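Local structure of AxyAgu115A (Amphibacillus xylanus NBRC 15112, 6NPS) at residues F5-Q9 and E10-T14; F128-S131 and E132-V136; E523-V527 and D528-P532; G898-V901 and D902-W906. The protein is a family GH115 alpha-glucuronidase, a hemicellulase that probably removes glucuronic acid side groups from arabinoglucuronoxylan. The protein carries 3 engineered substitutions. All blocks are in the same frame, centred on the assembly; numbering follows the deposited sequence.

Interaction 1 of 4, residues F5-Q9 and E10-T14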
loop_
_atom_site.group_PDB
_atom_site.type_symbol
_atom_site.label_atom_id
_atom_site.label_comp_id
_atom_site.label_asym_id
_atom_site.label_seq_id
_atom_site.Cartn_x
_atom_site.Cartn_y
_atom_site.Cartn_z
ATOM N N PHE A 5 -29.146 66.686 0.313
ATOM C CA PHE A 5 -29.950 65.875 1.208
ATOM C C PHE A 5 -29.054 65.360 2.328
ATOM O O PHE A 5 -27.996 64.791 2.063
ATOM C CB PHE A 5 -30.561 64.712 0.446
ATOM C CG PHE A 5 -31.300 63.747 1.309
ATOM C CD1 PHE A 5 -32.670 63.899 1.508
ATOM C CD2 PHE A 5 -30.648 62.651 1.884
ATOM C CE1 PHE A 5 -33.376 63.000 2.300
ATOM C CE2 PHE A 5 -31.354 61.744 2.673
ATOM C CZ PHE A 5 -32.726 61.924 2.868
ATOM N N THR A 6 -29.476 65.539 3.571
ATOM C CA THR A 6 -28.671 65.166 4.723
ATOM C C THR A 6 -29.476 64.281 5.662
ATOM O O THR A 6 -30.668 64.517 5.878
ATOM C CB THR A 6 -28.201 66.400 5.479
ATOM O OG1 THR A 6 -27.364 67.185 4.624
ATOM C CG2 THR A 6 -27.422 66.002 6.738
ATOM N N LEU A 7 -28.819 63.270 6.221
ATOM C CA LEU A 7 -29.354 62.526 7.348
ATOM C C LEU A 7 -28.285 62.500 8.431
ATOM O O LEU A 7 -27.124 62.176 8.147
ATOM C CB LEU A 7 -29.745 61.116 6.924
ATOM C CG LEU A 7 -30.285 60.191 8.023
ATOM C CD1 LEU A 7 -31.370 60.879 8.880
ATOM C CD2 LEU A 7 -30.834 58.915 7.395
ATOM N N ASN A 8 -28.643 62.882 9.656
ATOM C CA ASN A 8 -27.665 62.775 10.730
ATOM C C ASN A 8 -28.369 62.390 12.025
ATOM O O ASN A 8 -29.601 62.306 12.087
ATOM C CB ASN A 8 -26.823 64.063 10.876
ATOM C CG ASN A 8 -27.633 65.273 11.299
ATOM O OD1 ASN A 8 -28.463 65.203 12.203
ATOM N ND2 ASN A 8 -27.357 66.420 10.662
ATOM N N GLN A 9 -27.555 62.121 13.052
ATOM C CA GLN A 9 -28.075 61.656 14.335
ATOM C C GLN A 9 -29.058 62.646 14.949
ATOM O O GLN A 9 -30.064 62.235 15.541
ATOM C CB GLN A 9 -26.931 61.415 15.318
ATOM C CG GLN A 9 -26.024 60.290 15.004
ATOM C CD GLN A 9 -24.961 60.167 16.069
ATOM O OE1 GLN A 9 -24.485 61.177 16.595
ATOM N NE2 GLN A 9 -24.596 58.937 16.410
ATOM N N GLU A 10 -28.739 63.946 14.892
ATOM C CA GLU A 10 -29.641 64.967 15.427
ATOM C C GLU A 10 -31.040 64.835 14.832
ATOM O O GLU A 10 -32.046 65.021 15.528
ATOM C CB GLU A 10 -29.100 66.366 15.136
ATOM C CG GLU A 10 -27.636 66.568 15.455
ATOM C CD GLU A 10 -27.347 66.722 16.944
ATOM O OE1 GLU A 10 -26.381 67.445 17.278
ATOM O OE2 GLU A 10 -28.063 66.120 17.776
ATOM N N MET A 11 -31.110 64.508 13.555
ATOM C CA MET A 11 -32.393 64.376 12.892
ATOM C C MET A 11 -33.208 63.240 13.495
ATOM O O MET A 11 -34.435 63.230 13.402
ATOM C CB MET A 11 -32.200 64.143 11.392
ATOM C CG MET A 11 -32.151 65.419 10.567
ATOM S SD MET A 11 -31.203 65.227 9.045
ATOM C CE MET A 11 -30.498 66.865 8.876
ATOM N N LEU A 12 -32.523 62.281 14.112
ATOM C CA LEU A 12 -33.204 61.097 14.616
ATOM C C LEU A 12 -33.475 61.147 16.117
ATOM O O LEU A 12 -34.380 60.451 16.589
ATOM C CB LEU A 12 -32.392 59.837 14.287
ATOM C CG LEU A 12 -32.102 59.589 12.806
ATOM C CD1 LEU A 12 -30.960 58.567 12.628
ATOM C CD2 LEU A 12 -33.335 59.096 12.104
ATOM N N MET A 13 -32.746 61.969 16.864
ATOM C CA MET A 13 -32.900 62.004 18.312
ATOM C C MET A 13 -34.148 62.772 18.693
ATOM O O MET A 13 -34.470 63.794 18.083
ATOM C CB MET A 13 -31.682 62.652 18.968
ATOM C CG MET A 13 -30.498 61.725 19.072
ATOM S SD MET A 13 -29.058 62.612 19.666
ATOM C CE MET A 13 -28.250 62.990 18.133
ATOM N N THR A 14 -34.826 62.291 19.740
ATOM C CA THR A 14 -36.138 62.829 20.103
ATOM C C THR A 14 -36.081 64.303 20.488
ATOM O O THR A 14 -37.043 65.035 20.235
ATOM C CB THR A 14 -36.745 62.006 21.245
ATOM O OG1 THR A 14 -35.933 62.141 22.414
ATOM C CG2 THR A 14 -36.813 60.533 20.849
#

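Interaction 2 of 4, residues F128-S131 and E132-V136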
loop_
_atom_site.group_PDB
_atom_site.type_symbol
_atom_site.label_atom_id
_atom_site.label_comp_id
_atom_site.label_asym_id
_atom_site.label_seq_id
_atom_site.Cartn_x
_atom_site.Cartn_y
_atom_site.Cartn_z
ATOM N N PHE A 128 -33.141 48.831 -0.851
ATOM C CA PHE A 128 -31.857 48.295 -0.430
ATOM C C PHE A 128 -30.689 49.070 -1.043
ATOM O O PHE A 128 -29.575 49.017 -0.511
ATOM C CB PHE A 128 -31.787 46.817 -0.795
ATOM C CG PHE A 128 -32.590 45.918 0.131
ATOM C CD1 PHE A 128 -32.650 46.176 1.506
ATOM C CD2 PHE A 128 -33.273 44.809 -0.370
ATOM C CE1 PHE A 128 -33.353 45.314 2.377
ATOM C CE2 PHE A 128 -33.977 43.952 0.488
ATOM C CZ PHE A 128 -34.004 44.202 1.865
ATOM N N HIS A 129 -30.906 49.794 -2.143
ATOM C CA HIS A 129 -29.862 50.696 -2.634
ATOM C C HIS A 129 -29.566 51.782 -1.604
ATOM O O HIS A 129 -28.401 52.146 -1.389
ATOM C CB HIS A 129 -30.285 51.308 -3.973
ATOM C CG HIS A 129 -29.175 51.968 -4.721
ATOM N ND1 HIS A 129 -28.214 51.262 -5.415
ATOM C CD2 HIS A 129 -28.889 53.282 -4.909
ATOM C CE1 HIS A 129 -27.384 52.112 -5.997
ATOM N NE2 HIS A 129 -27.764 53.343 -5.695
ATOM N N LEU A 130 -30.601 52.301 -0.932
ATOM C CA LEU A 130 -30.334 53.235 0.161
ATOM C C LEU A 130 -29.466 52.569 1.221
ATOM O O LEU A 130 -28.459 53.136 1.676
ATOM C CB LEU A 130 -31.651 53.729 0.775
ATOM C CG LEU A 130 -31.489 54.509 2.096
ATOM C CD1 LEU A 130 -30.456 55.683 1.973
ATOM C CD2 LEU A 130 -32.864 55.045 2.600
ATOM N N SER A 131 -29.826 51.334 1.589
ATOM C CA SER A 131 -29.044 50.547 2.546
ATOM C C SER A 131 -27.582 50.427 2.125
ATOM O O SER A 131 -26.659 50.625 2.941
ATOM C CB SER A 131 -29.715 49.174 2.657
ATOM O OG SER A 131 -29.521 48.635 3.935
ATOM N N GLU A 132 -27.366 50.185 0.831
ATOM C CA GLU A 132 -26.017 50.079 0.271
ATOM C C GLU A 132 -25.227 51.390 0.388
ATOM O O GLU A 132 -24.049 51.375 0.744
ATOM C CB GLU A 132 -26.079 49.632 -1.190
ATOM C CG GLU A 132 -24.719 49.517 -1.862
ATOM C CD GLU A 132 -24.824 49.159 -3.332
ATOM O OE1 GLU A 132 -25.831 48.532 -3.721
ATOM O OE2 GLU A 132 -23.898 49.503 -4.096
ATOM N N LYS A 133 -25.872 52.519 0.090
ATOM C CA LYS A 133 -25.221 53.820 0.227
ATOM C C LYS A 133 -24.940 54.188 1.681
ATOM O O LYS A 133 -24.015 54.961 1.950
ATOM C CB LYS A 133 -26.068 54.878 -0.451
ATOM C CG LYS A 133 -25.709 54.888 -1.889
ATOM C CD LYS A 133 -26.512 55.808 -2.708
ATOM C CE LYS A 133 -25.686 56.100 -3.933
ATOM N NZ LYS A 133 -24.274 56.534 -3.598
ATOM N N LEU A 134 -25.706 53.661 2.620
ATOM C CA LEU A 134 -25.373 53.848 4.019
ATOM C C LEU A 134 -24.309 52.885 4.484
ATOM O O LEU A 134 -23.973 52.916 5.672
ATOM C CB LEU A 134 -26.593 53.677 4.901
ATOM C CG LEU A 134 -27.670 54.718 4.601
ATOM C CD1 LEU A 134 -28.899 54.439 5.428
ATOM C CD2 LEU A 134 -27.093 56.054 4.918
ATOM N N GLY A 135 -23.783 52.040 3.592
ATOM C CA GLY A 135 -22.682 51.157 3.961
ATOM C C GLY A 135 -23.110 49.818 4.532
ATOM O O GLY A 135 -22.294 49.129 5.146
ATOM N N VAL A 136 -24.358 49.423 4.344
ATOM C CA VAL A 136 -24.862 48.202 4.951
ATOM C C VAL A 136 -24.696 47.050 3.967
ATOM O O VAL A 136 -25.130 47.125 2.813
ATOM C CB VAL A 136 -26.322 48.377 5.383
ATOM C CG1 VAL A 136 -26.895 47.068 5.958
ATOM C CG2 VAL A 136 -26.407 49.531 6.382
#

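Interaction 3 of 4, residues E523-V527 and D528-P532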
loop_
_atom_site.group_PDB
_atom_site.type_symbol
_atom_site.label_atom_id
_atom_site.label_comp_id
_atom_site.label_asym_id
_atom_site.label_seq_id
_atom_site.Cartn_x
_atom_site.Cartn_y
_atom_site.Cartn_z
ATOM N N GLU A 523 -13.799 16.633 0.754
ATOM C CA GLU A 523 -14.129 15.234 0.995
ATOM C C GLU A 523 -13.290 14.311 0.122
ATOM O O GLU A 523 -13.036 13.156 0.490
ATOM C CB GLU A 523 -15.636 15.001 0.725
ATOM C CG GLU A 523 -16.572 15.733 1.686
ATOM C CD GLU A 523 -17.027 17.144 1.195
ATOM O OE1 GLU A 523 -16.247 17.823 0.433
ATOM O OE2 GLU A 523 -18.172 17.560 1.600
ATOM N N ALA A 524 -12.876 14.793 -1.045
ATOM C CA ALA A 524 -12.064 14.019 -1.971
ATOM C C ALA A 524 -10.560 14.139 -1.696
ATOM O O ALA A 524 -9.774 13.504 -2.386
ATOM C CB ALA A 524 -12.330 14.486 -3.417
ATOM N N MET A 525 -10.145 15.039 -0.824
ATOM C CA MET A 525 -8.718 15.161 -0.524
ATOM C C MET A 525 -8.287 13.959 0.312
ATOM O O MET A 525 -9.067 13.399 1.092
ATOM C CB MET A 525 -8.465 16.490 0.190
ATOM C CG MET A 525 -6.973 16.914 0.385
ATOM S SD MET A 525 -5.822 16.647 -0.990
ATOM C CE MET A 525 -4.298 17.061 -0.155
ATOM N N ASN A 526 -7.079 13.460 0.053
ATOM C CA ASN A 526 -6.660 12.246 0.717
ATOM C C ASN A 526 -5.153 12.114 0.576
ATOM O O ASN A 526 -4.479 12.992 0.044
ATOM C CB ASN A 526 -7.346 11.007 0.134
ATOM C CG ASN A 526 -7.567 9.924 1.186
ATOM O OD1 ASN A 526 -6.604 9.374 1.753
ATOM N ND2 ASN A 526 -8.840 9.650 1.503
ATOM N N VAL A 527 -4.635 10.998 1.061
ATOM C CA VAL A 527 -3.197 10.809 1.019
ATOM C C VAL A 527 -2.765 10.437 -0.396
ATOM O O VAL A 527 -3.488 9.751 -1.129
ATOM C CB VAL A 527 -2.810 9.739 2.056
ATOM C CG1 VAL A 527 -3.291 8.386 1.600
ATOM C CG2 VAL A 527 -1.326 9.755 2.259
ATOM N N ASP A 528 -1.615 10.965 -0.830
ATOM C CA ASP A 528 -1.045 10.633 -2.128
ATOM C C ASP A 528 -1.867 11.159 -3.304
ATOM O O ASP A 528 -1.685 10.710 -4.435
ATOM C CB ASP A 528 -0.839 9.116 -2.278
ATOM C CG ASP A 528 0.206 8.564 -1.288
ATOM O OD1 ASP A 528 1.147 9.304 -0.930
ATOM O OD2 ASP A 528 0.076 7.387 -0.871
ATOM N N VAL A 529 -2.769 12.106 -3.094
ATOM C CA VAL A 529 -3.282 12.860 -4.240
ATOM C C VAL A 529 -2.156 13.694 -4.826
ATOM O O VAL A 529 -1.792 13.557 -5.996
ATOM C CB VAL A 529 -4.492 13.708 -3.815
ATOM C CG1 VAL A 529 -4.901 14.677 -4.923
ATOM C CG2 VAL A 529 -5.683 12.724 -3.400
ATOM N N TYR A 530 -1.553 14.526 -3.996
ATOM C CA TYR A 530 -0.295 15.185 -4.324
ATOM C C TYR A 530 0.865 14.232 -4.025
ATOM O O TYR A 530 0.815 13.449 -3.072
ATOM C CB TYR A 530 -0.108 16.448 -3.489
ATOM C CG TYR A 530 -1.065 17.562 -3.822
ATOM C CD1 TYR A 530 -2.390 17.534 -3.360
ATOM C CD2 TYR A 530 -0.641 18.661 -4.601
ATOM C CE1 TYR A 530 -3.281 18.543 -3.681
ATOM C CE2 TYR A 530 -1.513 19.695 -4.913
ATOM C CZ TYR A 530 -2.828 19.627 -4.442
ATOM O OH TYR A 530 -3.726 20.622 -4.737
ATOM N N HIS A 531 1.904 14.281 -4.845
ATOM C CA HIS A 531 2.998 13.361 -4.594
ATOM C C HIS A 531 3.779 13.837 -3.373
ATOM O O HIS A 531 3.997 15.036 -3.208
ATOM C CB HIS A 531 3.920 13.260 -5.808
ATOM C CG HIS A 531 4.789 12.046 -5.770
ATOM N ND1 HIS A 531 5.993 12.032 -5.107
ATOM C CD2 HIS A 531 4.587 10.783 -6.216
ATOM C CE1 HIS A 531 6.521 10.821 -5.180
ATOM N NE2 HIS A 531 5.692 10.045 -5.853
ATOM N N PRO A 532 4.211 12.929 -2.503
ATOM C CA PRO A 532 4.926 13.352 -1.286
ATOM C C PRO A 532 6.224 14.113 -1.568
ATOM O O PRO A 532 6.593 14.968 -0.754
ATOM C CB PRO A 532 5.221 12.024 -0.561
ATOM C CG PRO A 532 4.346 11.073 -1.146
ATOM C CD PRO A 532 4.044 11.483 -2.569
HETATM O O HOH W 1 -2.324 14.282 -1.191
#

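Interaction 4 of 4, residues G898-V901 and D902-W906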
loop_
_atom_site.group_PDB
_atom_site.type_symbol
_atom_site.label_atom_id
_atom_site.label_comp_id
_atom_site.label_asym_id
_atom_site.label_seq_id
_atom_site.Cartn_x
_atom_site.Cartn_y
_atom_site.Cartn_z
ATOM N N GLY A 898 -15.257 7.583 -26.586
ATOM C CA GLY A 898 -16.466 7.277 -25.847
ATOM C C GLY A 898 -16.798 8.219 -24.714
ATOM O O GLY A 898 -17.609 7.869 -23.849
ATOM N N TYR A 899 -16.205 9.415 -24.696
ATOM C CA TYR A 899 -16.400 10.337 -23.589
ATOM C C TYR A 899 -17.868 10.708 -23.416
ATOM O O TYR A 899 -18.591 10.920 -24.392
ATOM C CB TYR A 899 -15.580 11.604 -23.825
ATOM C CG TYR A 899 -15.745 12.600 -22.728
ATOM C CD1 TYR A 899 -14.899 12.586 -21.633
ATOM C CD2 TYR A 899 -16.742 13.579 -22.788
ATOM C CE1 TYR A 899 -15.048 13.503 -20.615
ATOM C CE2 TYR A 899 -16.889 14.508 -21.768
ATOM C CZ TYR A 899 -16.046 14.449 -20.692
ATOM O OH TYR A 899 -16.173 15.341 -19.676
ATOM N N HIS A 900 -18.304 10.826 -22.163
ATOM C CA HIS A 900 -19.635 11.364 -21.890
ATOM C C HIS A 900 -19.719 11.695 -20.411
ATOM O O HIS A 900 -19.111 11.017 -19.578
ATOM C CB HIS A 900 -20.767 10.386 -22.301
ATOM C CG HIS A 900 -20.727 9.072 -21.581
ATOM N ND1 HIS A 900 -19.814 8.085 -21.888
ATOM C CD2 HIS A 900 -21.484 8.578 -20.568
ATOM C CE1 HIS A 900 -20.005 7.045 -21.091
ATOM N NE2 HIS A 900 -21.011 7.320 -20.282
ATOM N N VAL A 901 -20.457 12.757 -20.094
ATOM C CA VAL A 901 -20.721 13.068 -18.698
ATOM C C VAL A 901 -21.304 11.841 -17.998
ATOM O O VAL A 901 -22.140 11.110 -18.559
ATOM C CB VAL A 901 -21.652 14.294 -18.620
ATOM C CG1 VAL A 901 -22.108 14.553 -17.192
ATOM C CG2 VAL A 901 -20.926 15.526 -19.196
ATOM N N ASP A 902 -20.824 11.592 -16.776
ATOM C CA ASP A 902 -21.098 10.460 -15.907
ATOM C C ASP A 902 -20.348 9.205 -16.341
ATOM O O ASP A 902 -20.519 8.166 -15.699
ATOM C CB ASP A 902 -22.597 10.134 -15.779
ATOM C CG ASP A 902 -23.369 11.242 -15.076
ATOM O OD1 ASP A 902 -24.465 11.622 -15.563
ATOM O OD2 ASP A 902 -22.865 11.749 -14.042
ATOM N N GLY A 903 -19.528 9.255 -17.398
ATOM C CA GLY A 903 -18.716 8.113 -17.746
ATOM C C GLY A 903 -17.483 7.998 -16.862
ATOM O O GLY A 903 -17.266 8.782 -15.936
ATOM N N PRO A 904 -16.656 6.965 -17.140
ATOM C CA PRO A 904 -15.462 6.714 -16.316
ATOM C C PRO A 904 -14.408 7.799 -16.412
ATOM O O PRO A 904 -13.882 8.216 -15.377
ATOM C CB PRO A 904 -14.922 5.383 -16.864
ATOM C CG PRO A 904 -15.632 5.181 -18.208
ATOM C CD PRO A 904 -16.951 5.845 -18.053
ATOM N N HIS A 905 -14.081 8.256 -17.627
ATOM C CA HIS A 905 -13.048 9.285 -17.775
ATOM C C HIS A 905 -13.524 10.626 -17.245
ATOM O O HIS A 905 -12.739 11.386 -16.649
ATOM C CB HIS A 905 -12.649 9.436 -19.246
ATOM C CG HIS A 905 -11.960 8.233 -19.804
ATOM N ND1 HIS A 905 -10.664 7.899 -19.466
ATOM C CD2 HIS A 905 -12.383 7.282 -20.672
ATOM C CE1 HIS A 905 -10.320 6.794 -20.104
ATOM N NE2 HIS A 905 -11.343 6.400 -20.843
ATOM N N TRP A 906 -14.790 10.975 -17.541
ATOM C CA TRP A 906 -15.373 12.196 -17.007
ATOM C C TRP A 906 -15.218 12.229 -15.495
ATOM O O TRP A 906 -14.861 13.262 -14.921
ATOM C CB TRP A 906 -16.873 12.295 -17.409
ATOM C CG TRP A 906 -17.619 13.401 -16.586
ATOM C CD1 TRP A 906 -17.682 14.734 -16.885
ATOM C CD2 TRP A 906 -18.304 13.238 -15.328
ATOM N NE1 TRP A 906 -18.382 15.408 -15.902
ATOM C CE2 TRP A 906 -18.775 14.508 -14.939
ATOM C CE3 TRP A 906 -18.573 12.138 -14.502
ATOM C CZ2 TRP A 906 -19.482 14.720 -13.740
ATOM C CZ3 TRP A 906 -19.333 12.340 -13.318
ATOM C CH2 TRP A 906 -19.785 13.621 -12.964
HETATM O O HOH W 2 -14.409 15.620 -16.823
#

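Interaction 1 of 4, residues F5-Q9 and E10-T14
Met11 lays its thioether back across the end of strand 5-8, its side chain crossing those of Thr6 and Asn8 at about a right angle. SD comes 3.3 Å from Thr6 O, and beyond it the methyl CE lies 3.8 Å from Thr6 CG2 and touches the Asn8 amide on its ND2 side. A long, unbranched methionine suits this place because it can follow the strand while its own backbone already turns into the short helix 9-12. Asn8 is the N-cap of that helix. With CG set between the backbone N and the carbonyl carbon (chi1 65°), its OD1 swings forward over the first turn and accepts from Met11 N at 3.1 Å, the donor tilted 22° from the carbonyl plane; Asn8 O adds a weak bond to the same N-H. A short side chain ending in a carbonyl oxygen suits a cap, because it can bend back to a first-turn N-H. Gln9 O accepts from Leu12 N at 2.8 Å and, weakly, from Met13 N, while CE of Met13 folds back to 3.5 Å from Gln9 CB. On the buried side, Leu7 CD1 meets Leu12 CD2 at 4.2 Å. Both leucines rest on Phe47 of helix 30-47, whose carbonyl also receives Gln9 NE2, and strand 5-8 pairs antiparallel with strand 152-155, where Ser152 lies against Thr6 and Asn8.

Interaction 2 of 4, residues F128-S131 and E132-V136
A Schellman motif closes helix 120-133, and its outer bond runs from Val136 N back to Ser131 O at 3.0 Å. Inside it, Gly135 N bonds to Glu132 O. Gly135 has positive phi, and a side chain there would press against the preceding carbonyl oxygen, which explains the glycine. Val136, just past the turn, sets CB 3.5 Å from Ser131 OG; a small side chain at Ser131 is consistent with this close approach, and OG makes a weak hydrogen bond to Arg207 NH1. Just before the motif the regular helical pattern still holds, with Leu134 N on Leu130 O at 3.0 Å. Leu130 CD1 packs on Leu134 CG at 3.9 Å, both leucines buried, and Leu134 continues onto Val43 of helix 30-47. On the other flank the His129 ring, with CG anti to its backbone N (chi1 -166°), leans over the last turn: NE2 lies 3.9 Å from Lys133 CE, while the Glu132 carboxylate, turned 65° from the ring, stays 4.0 Å away from ND1 at OE1. The ring also meets Phe97, Phe99 and Tyr161. An alanine at His129 would remove the ring and probably leave the Lys133 methylenes and this aromatic group with a gap between them.

Interaction 3 of 4, residues E523-V527 and D528-P532
A water stands where a direct backbone bond might have closed the loop: water 1 donates to Asn526 O at 2.8 Å and accepts from Tyr530 N at 2.9 Å, linking the first residue of a type II beta turn, Asn526 to Val529, to the residue just after it. Asp528 occupies the third position of that turn with positive phi; aspartate is among the non-glycine residues that accept this more readily, and here its carboxylate, lying alongside Val527 and pointing the same way, also pairs with Lys592 in a salt bridge. Asn526 bends its amide back on its own chain, OD1 accepting from Val527 N at 2.6 Å in the carbonyl plane on a lone pair; the backbone N of Asn526, by contrast, is buried with no partner. Beside the turn, Val529 CG2 sits 3.7 Å from Asn526 O. Met525 reaches the ring of Tyr530 by a bend at chi2 (41°), a Met-aromatic contact in which SD lies at the ring edge, 5.4 Å from the centroid, and CE is 3.8 Å from CD1 of Tyr530. Flexible methionine suits this crossing at about a right angle. The loop joins helix 500-519 to helix 537-558: Met525 and Asn526 press on Trp585 of helix 564-596, while Tyr530 touches Leu541 of helix 537-558.

Interaction 4 of 4, residues G898-V901 and D902-W906
Trp906 stands with one indole face under the backbone of Val901 and one edge against the hydroxyl of Tyr899. Val901 CA lies 4.0 Å from the centroid of the five-membered ring, 19° off its normal, a CH-pi contact; CG1 of the same valine extends the cover to CE2. A beta-branched valine is well shaped for this, since CG1 lies over the rim of one indole face while CG2 approaches the CD1 and NE1 side. Tyr899 comes obliquely: its OH lies near the indole plane, 3.2 Å from Trp906 CD1, while CE1 packs on Trp906 CB. With CG anti to the backbone N (chi1 167°), the indole of Trp906 is carried from the first turn of helix 904-912 back to the preceding loop. That loop is a type II beta turn from His900 to Gly903, closed by Gly903 N on His900 O at 2.8 Å, and Gly903 is also the N-cap of the helix. The His900 ring lies over Gly903, whose CA is 3.8 Å from the ring centroid; a side chain on Gly903 would collide with CE1 of His900, so glycine suits the site. In the ring plane, ND1 of His900 donates to Gly898 O at 3.0 Å and fixes the rotation of the ring. A leucine in place of Trp906 would probably leave Asp385 without the NE1 donor and expose the face of the turn now covered by the indole. Tyr899 and Trp906 each pair apolar packing with one polar bond, OH to Asn870 and NE1 to Asp385 OD2, the latter consistent with holding this C-terminal-region turn against the loop after barrel strand 379-383.

Interactions 1 and 2 are neighbours, with centres about 17 Å apart and nearest atoms about 5 Å apart, and both pack on helix 30-47, near its end. Interactions 3 and 4 form a second pair, about 22 Å between centres, on the opposite side of the chain's centre from the first, with the centre of interaction 1 about 63 Å from that of interaction 4. None of the four touches another. Interaction 4, in the C-terminal family region, reaches Asp385 and His387 in the loop just after strand 379-383 of the parallel barrel; interaction 2 has a glycerol about 4 Å from the side chain of His129, probably from crystallisation.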